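Local coordinates for protein serine protease inhibitor 4, isoform B (Drosophila melanogaster, PDB 4P0F) that probably inhibits serine and cysteine endopeptidases as a serpin, seen here after cleavage with the reactive-centre loop inserted as a strand of its main beta sheet, at residues N33-P38 / A320-N325; I93-F98 / L165-H170; R143-I148 / G328-A333; S314-K319 / A333-A338. All coordinates share one frame; numbering follows the deposited sequence.

Contact 1: residues N33-P38 / A320-N325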
loop_
_atom_site.group_PDB
_atom_site.type_symbol
_atom_site.label_atom_id
_atom_site.label_comp_id
_atom_site.label_asym_id
_atom_site.label_seq_id
_atom_site.Cartn_x
_atom_site.Cartn_y
_atom_site.Cartn_z
ATOM N N ASN A 33 11.899 -3.187 8.040
ATOM C CA ASN A 33 10.648 -2.529 8.386
ATOM C C ASN A 33 9.804 -2.268 7.154
ATOM O O ASN A 33 9.791 -1.176 6.600
ATOM C CB ASN A 33 10.912 -1.222 9.119
ATOM C CG ASN A 33 11.546 -1.441 10.477
ATOM O OD1 ASN A 33 11.609 -2.564 10.971
ATOM N ND2 ASN A 33 12.030 -0.369 11.085
ATOM N N ILE A 34 9.075 -3.286 6.741
ATOM C CA ILE A 34 8.239 -3.188 5.566
ATOM C C ILE A 34 7.113 -2.183 5.774
ATOM O O ILE A 34 6.495 -2.150 6.828
ATOM C CB ILE A 34 7.666 -4.578 5.226
ATOM C CG1 ILE A 34 8.817 -5.516 4.843
ATOM C CG2 ILE A 34 6.633 -4.498 4.101
ATOM C CD1 ILE A 34 8.420 -6.970 4.736
ATOM N N VAL A 35 6.861 -1.352 4.769
ATOM C CA VAL A 35 5.637 -0.560 4.727
ATOM C C VAL A 35 5.192 -0.505 3.284
ATOM O O VAL A 35 6.020 -0.376 2.393
ATOM C CB VAL A 35 5.811 0.871 5.316
ATOM C CG1 VAL A 35 6.938 1.639 4.635
ATOM C CG2 VAL A 35 4.500 1.647 5.238
ATOM N N PHE A 36 3.895 -0.654 3.055
ATOM C CA PHE A 36 3.359 -0.611 1.703
ATOM C C PHE A 36 1.885 -0.249 1.745
ATOM O O PHE A 36 1.248 -0.316 2.797
ATOM C CB PHE A 36 3.582 -1.953 0.969
ATOM C CG PHE A 36 2.728 -3.110 1.470
ATOM C CD1 PHE A 36 3.048 -3.783 2.628
ATOM C CD2 PHE A 36 1.639 -3.547 0.731
ATOM C CE1 PHE A 36 2.274 -4.859 3.065
ATOM C CE2 PHE A 36 0.860 -4.612 1.163
ATOM C CZ PHE A 36 1.180 -5.265 2.333
ATOM N N SER A 37 1.362 0.191 0.600
ATOM C CA SER A 37 -0.060 0.450 0.458
ATOM C C SER A 37 -0.694 -0.619 -0.412
ATOM O O SER A 37 -0.527 -0.600 -1.639
ATOM C CB SER A 37 -0.321 1.819 -0.152
ATOM O OG SER A 37 -1.705 1.987 -0.406
ATOM N N PRO A 38 -1.414 -1.561 0.208
ATOM C CA PRO A 38 -2.067 -2.580 -0.626
ATOM C C PRO A 38 -3.119 -1.970 -1.544
ATOM O O PRO A 38 -3.305 -2.447 -2.677
ATOM C CB PRO A 38 -2.680 -3.540 0.397
ATOM C CG PRO A 38 -2.747 -2.808 1.668
ATOM C CD PRO A 38 -1.640 -1.795 1.648
ATOM N N ALA A 320 6.938 3.322 -0.516
ATOM C CA ALA A 320 6.080 3.803 0.558
ATOM C C ALA A 320 6.901 4.408 1.703
ATOM O O ALA A 320 8.093 4.130 1.863
ATOM C CB ALA A 320 5.197 2.683 1.061
ATOM N N PHE A 321 6.232 5.278 2.453
ATOM C CA PHE A 321 6.835 6.045 3.540
ATOM C C PHE A 321 5.810 6.210 4.644
ATOM O O PHE A 321 4.632 6.399 4.362
ATOM C CB PHE A 321 7.291 7.421 3.046
ATOM C CG PHE A 321 7.725 8.351 4.147
ATOM C CD1 PHE A 321 6.807 9.169 4.786
ATOM C CD2 PHE A 321 9.039 8.382 4.559
ATOM C CE1 PHE A 321 7.202 10.008 5.810
ATOM C CE2 PHE A 321 9.439 9.223 5.588
ATOM C CZ PHE A 321 8.521 10.037 6.201
ATOM N N ILE A 322 6.257 6.157 5.897
ATOM C CA ILE A 322 5.384 6.468 7.020
ATOM C C ILE A 322 6.207 7.110 8.139
ATOM O O ILE A 322 7.365 6.754 8.348
ATOM C CB ILE A 322 4.648 5.205 7.542
ATOM C CG1 ILE A 322 3.625 5.583 8.621
ATOM C CG2 ILE A 322 5.631 4.179 8.073
ATOM C CD1 ILE A 322 2.576 4.479 8.875
ATOM N N GLU A 323 5.616 8.092 8.810
ATOM C CA GLU A 323 6.182 8.668 10.031
ATOM C C GLU A 323 5.077 8.713 11.061
ATOM O O GLU A 323 3.963 9.130 10.763
ATOM C CB GLU A 323 6.764 10.068 9.789
ATOM C CG GLU A 323 5.722 11.155 9.510
ATOM C CD GLU A 323 5.078 11.732 10.773
ATOM O OE1 GLU A 323 5.586 11.481 11.887
ATOM O OE2 GLU A 323 4.047 12.425 10.647
ATOM N N VAL A 324 5.399 8.265 12.272
ATOM C CA VAL A 324 4.468 8.230 13.383
ATOM C C VAL A 324 5.073 9.022 14.544
ATOM O O VAL A 324 6.168 8.703 14.997
ATOM C CB VAL A 324 4.192 6.787 13.826
ATOM C CG1 VAL A 324 3.274 6.745 15.059
ATOM C CG2 VAL A 324 3.590 6.001 12.678
ATOM N N ASN A 325 4.372 10.053 15.005
ATOM C CA ASN A 325 4.870 10.879 16.109
ATOM C C ASN A 325 3.746 11.325 17.031
ATOM O O ASN A 325 2.646 10.778 16.996
ATOM C CB ASN A 325 5.646 12.089 15.566
ATOM C CG ASN A 325 4.774 13.078 14.812
ATOM O OD1 ASN A 325 3.551 12.978 14.795
ATOM N ND2 ASN A 325 5.418 14.054 14.172
#

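Contact 2: residues I93-F98 / L165-H170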
loop_
_atom_site.group_PDB
_atom_site.type_symbol
_atom_site.label_atom_id
_atom_site.label_comp_id
_atom_site.label_asym_id
_atom_site.label_seq_id
_atom_site.Cartn_x
_atom_site.Cartn_y
_atom_site.Cartn_z
ATOM N N ILE A 93 -6.047 10.410 -3.007
ATOM C CA ILE A 93 -5.674 9.318 -3.892
ATOM C C ILE A 93 -5.749 9.832 -5.328
ATOM O O ILE A 93 -6.683 10.552 -5.677
ATOM C CB ILE A 93 -6.590 8.099 -3.712
ATOM C CG1 ILE A 93 -6.653 7.691 -2.241
ATOM C CG2 ILE A 93 -6.074 6.917 -4.515
ATOM C CD1 ILE A 93 -7.801 6.756 -1.912
ATOM N N ALA A 94 -4.757 9.477 -6.137
ATOM C CA ALA A 94 -4.676 9.977 -7.511
ATOM C C ALA A 94 -4.141 8.939 -8.475
ATOM O O ALA A 94 -3.156 8.262 -8.190
ATOM C CB ALA A 94 -3.814 11.205 -7.569
ATOM N N ASN A 95 -4.789 8.856 -9.632
ATOM C CA ASN A 95 -4.388 7.959 -10.694
ATOM C C ASN A 95 -4.009 8.739 -11.934
ATOM O O ASN A 95 -4.627 9.756 -12.254
ATOM C CB ASN A 95 -5.514 6.982 -11.020
ATOM C CG ASN A 95 -5.807 6.040 -9.874
ATOM O OD1 ASN A 95 -4.897 5.458 -9.298
ATOM N ND2 ASN A 95 -7.080 5.887 -9.543
ATOM N N LYS A 96 -2.997 8.250 -12.639
ATOM C CA LYS A 96 -2.623 8.854 -13.913
ATOM C C LYS A 96 -1.965 7.829 -14.811
ATOM O O LYS A 96 -1.235 6.966 -14.343
ATOM C CB LYS A 96 -1.682 10.043 -13.698
ATOM C CG LYS A 96 -1.391 10.856 -14.961
ATOM C CD LYS A 96 -0.937 12.268 -14.628
ATOM C CE LYS A 96 -0.763 13.110 -15.876
ATOM N NZ LYS A 96 -0.478 14.544 -15.532
ATOM N N ILE A 97 -2.214 7.952 -16.111
ATOM C CA ILE A 97 -1.554 7.109 -17.091
ATOM C C ILE A 97 -0.690 7.993 -17.990
ATOM O O ILE A 97 -1.094 9.090 -18.378
ATOM C CB ILE A 97 -2.564 6.293 -17.934
ATOM C CG1 ILE A 97 -1.818 5.325 -18.855
ATOM C CG2 ILE A 97 -3.491 7.198 -18.736
ATOM C CD1 ILE A 97 -2.726 4.277 -19.526
ATOM N N PHE A 98 0.511 7.507 -18.282
ATOM C CA PHE A 98 1.454 8.217 -19.131
ATOM C C PHE A 98 1.692 7.360 -20.365
ATOM O O PHE A 98 2.109 6.210 -20.243
ATOM C CB PHE A 98 2.749 8.491 -18.385
ATOM C CG PHE A 98 2.563 9.269 -17.103
ATOM C CD1 PHE A 98 2.295 8.613 -15.912
ATOM C CD2 PHE A 98 2.679 10.649 -17.095
ATOM C CE1 PHE A 98 2.137 9.322 -14.745
ATOM C CE2 PHE A 98 2.523 11.368 -15.925
ATOM C CZ PHE A 98 2.251 10.699 -14.747
ATOM N N LEU A 165 1.258 3.163 -15.856
ATOM C CA LEU A 165 0.098 3.402 -15.011
ATOM C C LEU A 165 0.580 3.697 -13.611
ATOM O O LEU A 165 1.423 2.969 -13.101
ATOM C CB LEU A 165 -0.828 2.182 -14.995
ATOM C CG LEU A 165 -1.745 2.032 -16.205
ATOM C CD1 LEU A 165 -2.312 0.640 -16.278
ATOM C CD2 LEU A 165 -2.874 3.045 -16.117
ATOM N N VAL A 166 0.062 4.764 -13.007
ATOM C CA VAL A 166 0.495 5.148 -11.671
ATOM C C VAL A 166 -0.678 5.428 -10.752
ATOM O O VAL A 166 -1.643 6.085 -11.127
ATOM C CB VAL A 166 1.412 6.385 -11.701
ATOM C CG1 VAL A 166 2.000 6.632 -10.328
ATOM C CG2 VAL A 166 2.530 6.182 -12.716
ATOM N N ASN A 167 -0.576 4.893 -9.539
ATOM C CA ASN A 167 -1.430 5.290 -8.438
ATOM C C ASN A 167 -0.575 5.895 -7.346
ATOM O O ASN A 167 0.459 5.340 -7.008
ATOM C CB ASN A 167 -2.203 4.111 -7.854
ATOM C CG ASN A 167 -2.913 4.488 -6.577
ATOM O OD1 ASN A 167 -2.357 4.371 -5.465
ATOM N ND2 ASN A 167 -4.132 4.985 -6.718
ATOM N N ALA A 168 -1.022 7.016 -6.789
ATOM C CA ALA A 168 -0.351 7.629 -5.644
ATOM C C ALA A 168 -1.364 7.833 -4.532
ATOM O O ALA A 168 -2.539 8.070 -4.798
ATOM C CB ALA A 168 0.296 8.945 -6.034
ATOM N N ILE A 169 -0.910 7.708 -3.291
ATOM C CA ILE A 169 -1.778 7.900 -2.134
ATOM C C ILE A 169 -1.024 8.671 -1.055
ATOM O O ILE A 169 0.165 8.452 -0.830
ATOM C CB ILE A 169 -2.297 6.533 -1.600
ATOM C CG1 ILE A 169 -3.162 6.709 -0.347
ATOM C CG2 ILE A 169 -1.140 5.576 -1.336
ATOM C CD1 ILE A 169 -3.989 5.459 -0.011
ATOM N N HIS A 170 -1.721 9.615 -0.431
ATOM C CA HIS A 170 -1.139 10.417 0.640
ATOM C C HIS A 170 -2.107 10.534 1.791
ATOM O O HIS A 170 -3.283 10.829 1.601
ATOM C CB HIS A 170 -0.767 11.807 0.144
ATOM C CG HIS A 170 -0.180 12.681 1.212
ATOM N ND1 HIS A 170 -0.911 13.650 1.860
ATOM C CD2 HIS A 170 1.057 12.703 1.761
ATOM C CE1 HIS A 170 -0.144 14.245 2.762
ATOM N NE2 HIS A 170 1.053 13.692 2.719
#

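Contact 3: residues R143-I148 / G328-A333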
loop_
_atom_site.group_PDB
_atom_site.type_symbol
_atom_site.label_atom_id
_atom_site.label_comp_id
_atom_site.label_asym_id
_atom_site.label_seq_id
_atom_site.Cartn_x
_atom_site.Cartn_y
_atom_site.Cartn_z
ATOM N N ARG A 143 1.859 14.533 -5.717
ATOM C CA ARG A 143 0.705 13.841 -5.141
ATOM C C ARG A 143 1.008 13.215 -3.776
ATOM O O ARG A 143 0.113 12.647 -3.153
ATOM C CB ARG A 143 0.209 12.743 -6.091
ATOM C CG ARG A 143 -0.188 13.215 -7.486
ATOM C CD ARG A 143 -1.490 14.000 -7.516
ATOM N NE ARG A 143 -1.323 15.389 -7.095
ATOM C CZ ARG A 143 -0.905 16.372 -7.887
ATOM N NH1 ARG A 143 -0.595 16.134 -9.156
ATOM N NH2 ARG A 143 -0.794 17.605 -7.401
ATOM N N THR A 144 2.258 13.300 -3.319
ATOM C CA THR A 144 2.663 12.639 -2.074
ATOM C C THR A 144 3.394 13.585 -1.118
ATOM O O THR A 144 4.129 13.128 -0.244
ATOM C CB THR A 144 3.584 11.410 -2.337
ATOM O OG1 THR A 144 4.777 11.817 -3.017
ATOM C CG2 THR A 144 2.870 10.338 -3.145
ATOM N N ASN A 145 3.188 14.892 -1.288
ATOM C CA ASN A 145 3.835 15.909 -0.447
ATOM C C ASN A 145 5.349 15.738 -0.496
ATOM O O ASN A 145 6.046 15.902 0.503
ATOM C CB ASN A 145 3.322 15.827 0.998
ATOM C CG ASN A 145 3.634 17.078 1.801
ATOM O OD1 ASN A 145 3.826 18.157 1.237
ATOM N ND2 ASN A 145 3.687 16.941 3.128
ATOM N N HIS A 146 5.834 15.392 -1.685
ATOM C CA HIS A 146 7.251 15.157 -1.961
ATOM C C HIS A 146 7.892 14.026 -1.149
ATOM O O HIS A 146 9.114 13.969 -1.030
ATOM C CB HIS A 146 8.035 16.449 -1.756
ATOM C CG HIS A 146 7.569 17.569 -2.631
ATOM N ND1 HIS A 146 8.024 17.743 -3.920
ATOM C CD2 HIS A 146 6.676 18.563 -2.411
ATOM C CE1 HIS A 146 7.438 18.799 -4.454
ATOM N NE2 HIS A 146 6.616 19.317 -3.558
ATOM N N LEU A 147 7.087 13.102 -0.629
ATOM C CA LEU A 147 7.631 12.015 0.177
ATOM C C LEU A 147 8.088 10.816 -0.648
ATOM O O LEU A 147 8.958 10.065 -0.215
ATOM C CB LEU A 147 6.597 11.561 1.204
ATOM C CG LEU A 147 6.221 12.612 2.245
ATOM C CD1 LEU A 147 4.992 12.144 3.023
ATOM C CD2 LEU A 147 7.385 12.884 3.180
ATOM N N ILE A 148 7.497 10.634 -1.826
ATOM C CA ILE A 148 7.877 9.542 -2.710
ATOM C C ILE A 148 8.601 10.135 -3.911
ATOM O O ILE A 148 7.979 10.764 -4.767
ATOM C CB ILE A 148 6.660 8.720 -3.175
ATOM C CG1 ILE A 148 5.849 8.217 -1.966
ATOM C CG2 ILE A 148 7.092 7.559 -4.063
ATOM C CD1 ILE A 148 6.601 7.321 -0.994
ATOM N N GLY A 328 0.426 12.736 15.183
ATOM C CA GLY A 328 -0.330 11.892 14.279
ATOM C C GLY A 328 0.561 11.053 13.395
ATOM O O GLY A 328 1.622 10.592 13.813
ATOM N N THR A 329 0.127 10.879 12.153
ATOM C CA THR A 329 0.810 10.031 11.196
ATOM C C THR A 329 0.757 10.682 9.829
ATOM O O THR A 329 -0.257 11.272 9.457
ATOM C CB THR A 329 0.158 8.635 11.119
ATOM O OG1 THR A 329 0.247 8.016 12.402
ATOM C CG2 THR A 329 0.844 7.753 10.074
ATOM N N GLU A 330 1.867 10.605 9.109
ATOM C CA GLU A 330 1.872 10.943 7.695
ATOM C C GLU A 330 2.417 9.752 6.943
ATOM O O GLU A 330 3.427 9.170 7.333
ATOM C CB GLU A 330 2.700 12.199 7.402
ATOM C CG GLU A 330 2.622 12.596 5.935
ATOM C CD GLU A 330 3.202 13.968 5.617
ATOM O OE1 GLU A 330 3.894 14.554 6.478
ATOM O OE2 GLU A 330 2.955 14.460 4.486
ATOM N N ALA A 331 1.722 9.373 5.876
ATOM C CA ALA A 331 2.117 8.226 5.078
ATOM C C ALA A 331 1.850 8.513 3.621
ATOM O O ALA A 331 0.959 9.286 3.287
ATOM C CB ALA A 331 1.371 6.981 5.509
ATOM N N ALA A 332 2.642 7.889 2.757
ATOM C CA ALA A 332 2.462 8.043 1.331
ATOM C C ALA A 332 2.972 6.806 0.627
ATOM O O ALA A 332 3.834 6.100 1.140
ATOM C CB ALA A 332 3.187 9.278 0.819
ATOM N N ALA A 333 2.441 6.557 -0.560
ATOM C CA ALA A 333 2.933 5.470 -1.375
ATOM C C ALA A 333 2.591 5.745 -2.825
ATOM O O ALA A 333 1.707 6.544 -3.121
ATOM C CB ALA A 333 2.336 4.143 -0.934
#

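Contact 4: residues S314-K319 / A333-A338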
loop_
_atom_site.group_PDB
_atom_site.type_symbol
_atom_site.label_atom_id
_atom_site.label_comp_id
_atom_site.label_asym_id
_atom_site.label_seq_id
_atom_site.Cartn_x
_atom_site.Cartn_y
_atom_site.Cartn_z
ATOM N N SER A 314 6.846 -4.715 -17.958
ATOM C CA SER A 314 8.292 -4.801 -17.738
ATOM C C SER A 314 8.709 -4.502 -16.302
ATOM O O SER A 314 9.800 -4.881 -15.887
ATOM C CB SER A 314 9.027 -3.836 -18.667
ATOM O OG SER A 314 8.444 -2.549 -18.593
ATOM N N ALA A 315 7.869 -3.781 -15.564
ATOM C CA ALA A 315 8.177 -3.488 -14.168
ATOM C C ALA A 315 6.942 -3.076 -13.392
ATOM O O ALA A 315 6.041 -2.436 -13.930
ATOM C CB ALA A 315 9.232 -2.394 -14.080
ATOM N N ILE A 316 6.904 -3.455 -12.112
ATOM C CA ILE A 316 5.931 -2.919 -11.173
ATOM C C ILE A 316 6.727 -2.423 -9.981
ATOM O O ILE A 316 7.363 -3.220 -9.305
ATOM C CB ILE A 316 4.896 -3.960 -10.687
ATOM C CG1 ILE A 316 4.227 -4.666 -11.865
ATOM C CG2 ILE A 316 3.864 -3.278 -9.786
ATOM C CD1 ILE A 316 3.210 -5.739 -11.453
ATOM N N ILE A 317 6.736 -1.112 -9.757
ATOM C CA ILE A 317 7.562 -0.533 -8.700
ATOM C C ILE A 317 6.664 0.085 -7.641
ATOM O O ILE A 317 5.736 0.815 -7.957
ATOM C CB ILE A 317 8.531 0.528 -9.257
ATOM C CG1 ILE A 317 9.481 -0.112 -10.272
ATOM C CG2 ILE A 317 9.327 1.151 -8.131
ATOM C CD1 ILE A 317 10.141 0.872 -11.211
ATOM N N HIS A 318 6.942 -0.225 -6.379
ATOM C CA HIS A 318 6.174 0.321 -5.281
ATOM C C HIS A 318 7.110 0.957 -4.291
ATOM O O HIS A 318 8.137 0.373 -3.936
ATOM C CB HIS A 318 5.351 -0.764 -4.596
ATOM C CG HIS A 318 4.426 -0.246 -3.543
ATOM N ND1 HIS A 318 3.263 0.432 -3.839
ATOM C CD2 HIS A 318 4.481 -0.321 -2.191
ATOM C CE1 HIS A 318 2.639 0.743 -2.718
ATOM N NE2 HIS A 318 3.359 0.303 -1.703
ATOM N N LYS A 319 6.750 2.154 -3.856
ATOM C CA LYS A 319 7.507 2.849 -2.817
ATOM C C LYS A 319 6.550 3.397 -1.787
ATOM O O LYS A 319 5.487 3.895 -2.136
ATOM C CB LYS A 319 8.340 3.981 -3.409
ATOM C CG LYS A 319 9.506 3.537 -4.259
ATOM C CD LYS A 319 10.543 4.667 -4.387
ATOM C CE LYS A 319 11.662 4.294 -5.362
ATOM N NZ LYS A 319 12.693 5.367 -5.597
ATOM N N ALA A 333 2.441 6.557 -0.560
ATOM C CA ALA A 333 2.933 5.470 -1.375
ATOM C C ALA A 333 2.591 5.745 -2.825
ATOM O O ALA A 333 1.707 6.544 -3.121
ATOM C CB ALA A 333 2.336 4.143 -0.934
ATOM N N ALA A 334 3.287 5.062 -3.721
ATOM C CA ALA A 334 2.909 5.072 -5.124
ATOM C C ALA A 334 3.299 3.758 -5.758
ATOM O O ALA A 334 4.248 3.104 -5.322
ATOM C CB ALA A 334 3.556 6.253 -5.865
ATOM N N THR A 335 2.526 3.371 -6.772
ATOM C CA THR A 335 2.787 2.176 -7.553
ATOM C C THR A 335 2.815 2.554 -9.034
ATOM O O THR A 335 1.901 3.213 -9.518
ATOM C CB THR A 335 1.716 1.092 -7.328
ATOM O OG1 THR A 335 1.525 0.860 -5.926
ATOM C CG2 THR A 335 2.123 -0.211 -7.999
ATOM N N GLY A 336 3.889 2.170 -9.718
ATOM C CA GLY A 336 4.029 2.419 -11.141
ATOM C C GLY A 336 4.210 1.108 -11.880
ATOM O O GLY A 336 5.069 0.305 -11.524
ATOM N N MET A 337 3.394 0.909 -12.915
ATOM C CA MET A 337 3.479 -0.281 -13.762
ATOM C C MET A 337 3.886 0.124 -15.156
ATOM O O MET A 337 3.148 0.849 -15.815
ATOM C CB MET A 337 2.146 -1.014 -13.833
ATOM C CG MET A 337 1.732 -1.745 -12.556
ATOM S SD MET A 337 0.266 -2.791 -12.777
ATOM C CE MET A 337 0.563 -3.354 -14.461
ATOM N N ALA A 338 5.049 -0.336 -15.600
ATOM C CA ALA A 338 5.529 -0.029 -16.948
ATOM C C ALA A 338 5.098 -1.115 -17.910
ATOM O O ALA A 338 5.331 -2.285 -17.652
ATOM C CB ALA A 338 7.032 0.116 -16.953
#

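Contact 1: residues N33-P38 / A320-N325
Val35 turns its two methyls onto different residues of strand 320-324, one against Ile322 and the other beside Ala320. Its CG2 meets Ile322 CG2 at 4.0 Å, methyl to methyl, with the two branched side chains crossing obliquely. The torsions explain the choice of branch. In Val35, chi1 of 55° sets CG2 anti to the backbone N and facing Ile322; in Ile322, CG1 is the anti branch (chi1 -174°), so the shorter CG2 arm is the one presented to the valine. Val35 CG1 leans over the backbone of Ala320, 3.9 Å from Ala320 O and 4.1 Å from Ala320 CB.

The alanine methyl points back at segment 33-38. Ala320 CB sits 3.4 Å from Val35 O and 3.8 Å from Phe36 CA, a close fit of a small side chain against main chain. The side-chain contacts are apolar, but Val35 O is buried against the alanine methyl with no hydrogen-bonding partner in the model. Phe36 points the opposite way, with its CB turned from strand 320-324.

This is packing between two layers of the serpin fold. Strand 35-36 pairs with strand 370-377, and Phe36 lies on Val21 and Leu25 of helix 6-28. Strand 311-324 runs between strands 263-281 and 328-341 in the main sheet, and Val35 also touches Phe278 of the former.

Contact 2: residues I93-F98 / L165-H170
Asn167 ND2 donates to Asn95 OD1 over 2.7 Å, the shortest polar bond between two neighbouring antiparallel strands of the main serpin sheet. The N-H points almost straight at the oxygen (165°), which lies in the amide plane of Asn167. Seen from Asn95 the donor is tilted from the carbonyl plane, and the two amides are turned 47° against each other. Asn167 reaches across with CG anti to the backbone N (chi1 171°). The remaining amide atoms are also used: Asn95 ND2 bonds to Phe117 O, and Asn167 OD1 to Ser40 OG, near the start of helix 38-49. A leucine in place of Asn95 would probably leave Asn167 ND2 and Phe117 O without their mates and the Asn167 amide freer to turn.

The asparagines face each other as a non-hydrogen-bonded pair. Either side of them, Ala94 with Ala168 and Lys96 with Val166 are hydrogen-bonded pairs, each closed by two N-H...O bonds. On the asparagine face, Ile93 and Ile169 lie side by side at one end and Ile97 and Leu165 at the other, where Ile97 CD1 meets Leu165 CD2 at 3.6 Å. Ala94 and Lys96 look to the other face, toward Trp139 of helix 129-143. Beside them Val166 CG2 touches the edge of the Phe98 ring, 3.8 Å from CE1, while Lys96 CG lies 3.6 Å above one face of that ring, offset toward its rim.

Contact 3: residues R143-I148 / G328-A333
Asn145 ND2 and Leu147 CD1 both reach Glu330 OE2, one as a polar and the other as an apolar neighbour. The amide N-H runs 2.9 Å to OE2 in a nearly straight bond (170°). It meets the syn lone pair, and amide and carboxylate are almost coplanar although the two side chains cross at about a right angle. Leu147 CD1 lies 3.4 Å from Glu330 OE2. Two residues along the strand, Ala332 CB fits into an apolar hollow of the loop, 3.8 Å from Thr144 CB, 4.0 Å from Leu147 CD1 and 4.0 Å from Ile148 CG1.

The loop owes this shape to a type I' turn from Thr144 to Leu147, closed by Leu147 N to Thr144 O. Thr144 OG1 accepts Ile148 N at 3.2 Å and is also bonded to Val140 O in the last part of helix 129-143. On the strand side, Glu330 is extended, with CG anti to the backbone N (chi1 -176°), and its OE2 is also bonded to His170 NE2; a weak, long ion pair links OE1 to Lys172. An alanine at Glu330 would probably leave Asn145 ND2 and His170 NE2 without their shared acceptor and open a gap beside Leu147.

Segment 328-333, the start of strand 328-341, corresponds to the proximal hinge of the reactive-centre loop in inhibitory serpins, with its run of small residues, here inserted into the main sheet beneath the loop that follows helix 129-143.

Contact 4: residues S314-K319 / A333-A338
The His318 ring offers its ND1 edge to Thr335 OG1, 2.7 Å away and near the ring plane, in a hydrogen bond whose donor may be either atom. Thr335 CB also lies in that plane. Ala333 CB approaches obliquely, 3.9 Å from His318 CE1, and Ala334 O, though close to His318 ND1, is too poorly aligned to bond. With CG anti to the backbone N (chi1 -174°), the ring lies toward the partner strand. Its other nitrogen is held as well, His318 NE2 by Ser37 N, and Thr335 OG1 has a further link to Ser40 OG.

On the same face, Ile316 and Met337 run side by side, with Ile316 CG2 at 3.8 Å from Met337 CG and at 4.0 Å from Thr335 CG2. The other face carries Ala315 and Ala338, then Ile317 opposite Gly336, then Lys319, whose NZ leaves the strands to bond to Asp150 O and Lys149 O.

The antiparallel ladder is regular from Lys319/Ala334 to Ile317/Gly336, each pair exchanging two bonds, with Ile317 N 2.8 Å from Gly336 O. At Ala315/Ala338 only Ala338 N to Ala315 O (2.9 Å) remains: Ser314 N bonds to Ala338 O in place of Ala315 N, which is buried without a partner in the model, as where a bulge interrupts a strand.

These strands are arms of one hairpin, the second being the inserted reactive-centre loop. Strand 161-174 borders the inserted arm and strand 263-281 the other, while helix 38-49 lies under the His318 face, with Ile41 below His318 and Thr335, and Cys44 and Ala48 below Met337.

How the contacts relate
All four contacts gather round the inserted reactive-centre strand 328-341. Contact 4 pairs it with strand 311-324, and contact 2, its centre about 10 Å away, lies beyond its other edge: Thr335 N bonds to Asn167 O at 2.9 Å. Contact 3 covers the beginning of the inserted strand and meets contact 2 where His170 NE2 lies 2.7 Å from Glu330 OE2. The centres of contacts 1 and 3 are about 9 Å apart, joined by Phe321 N to Ala332 O. Contact 1 also supplies Ser37 N, 3.1 Å from His318 NE2 of contact 4; with Asn167 and Thr335 this marks the region known in serpins as the shutter.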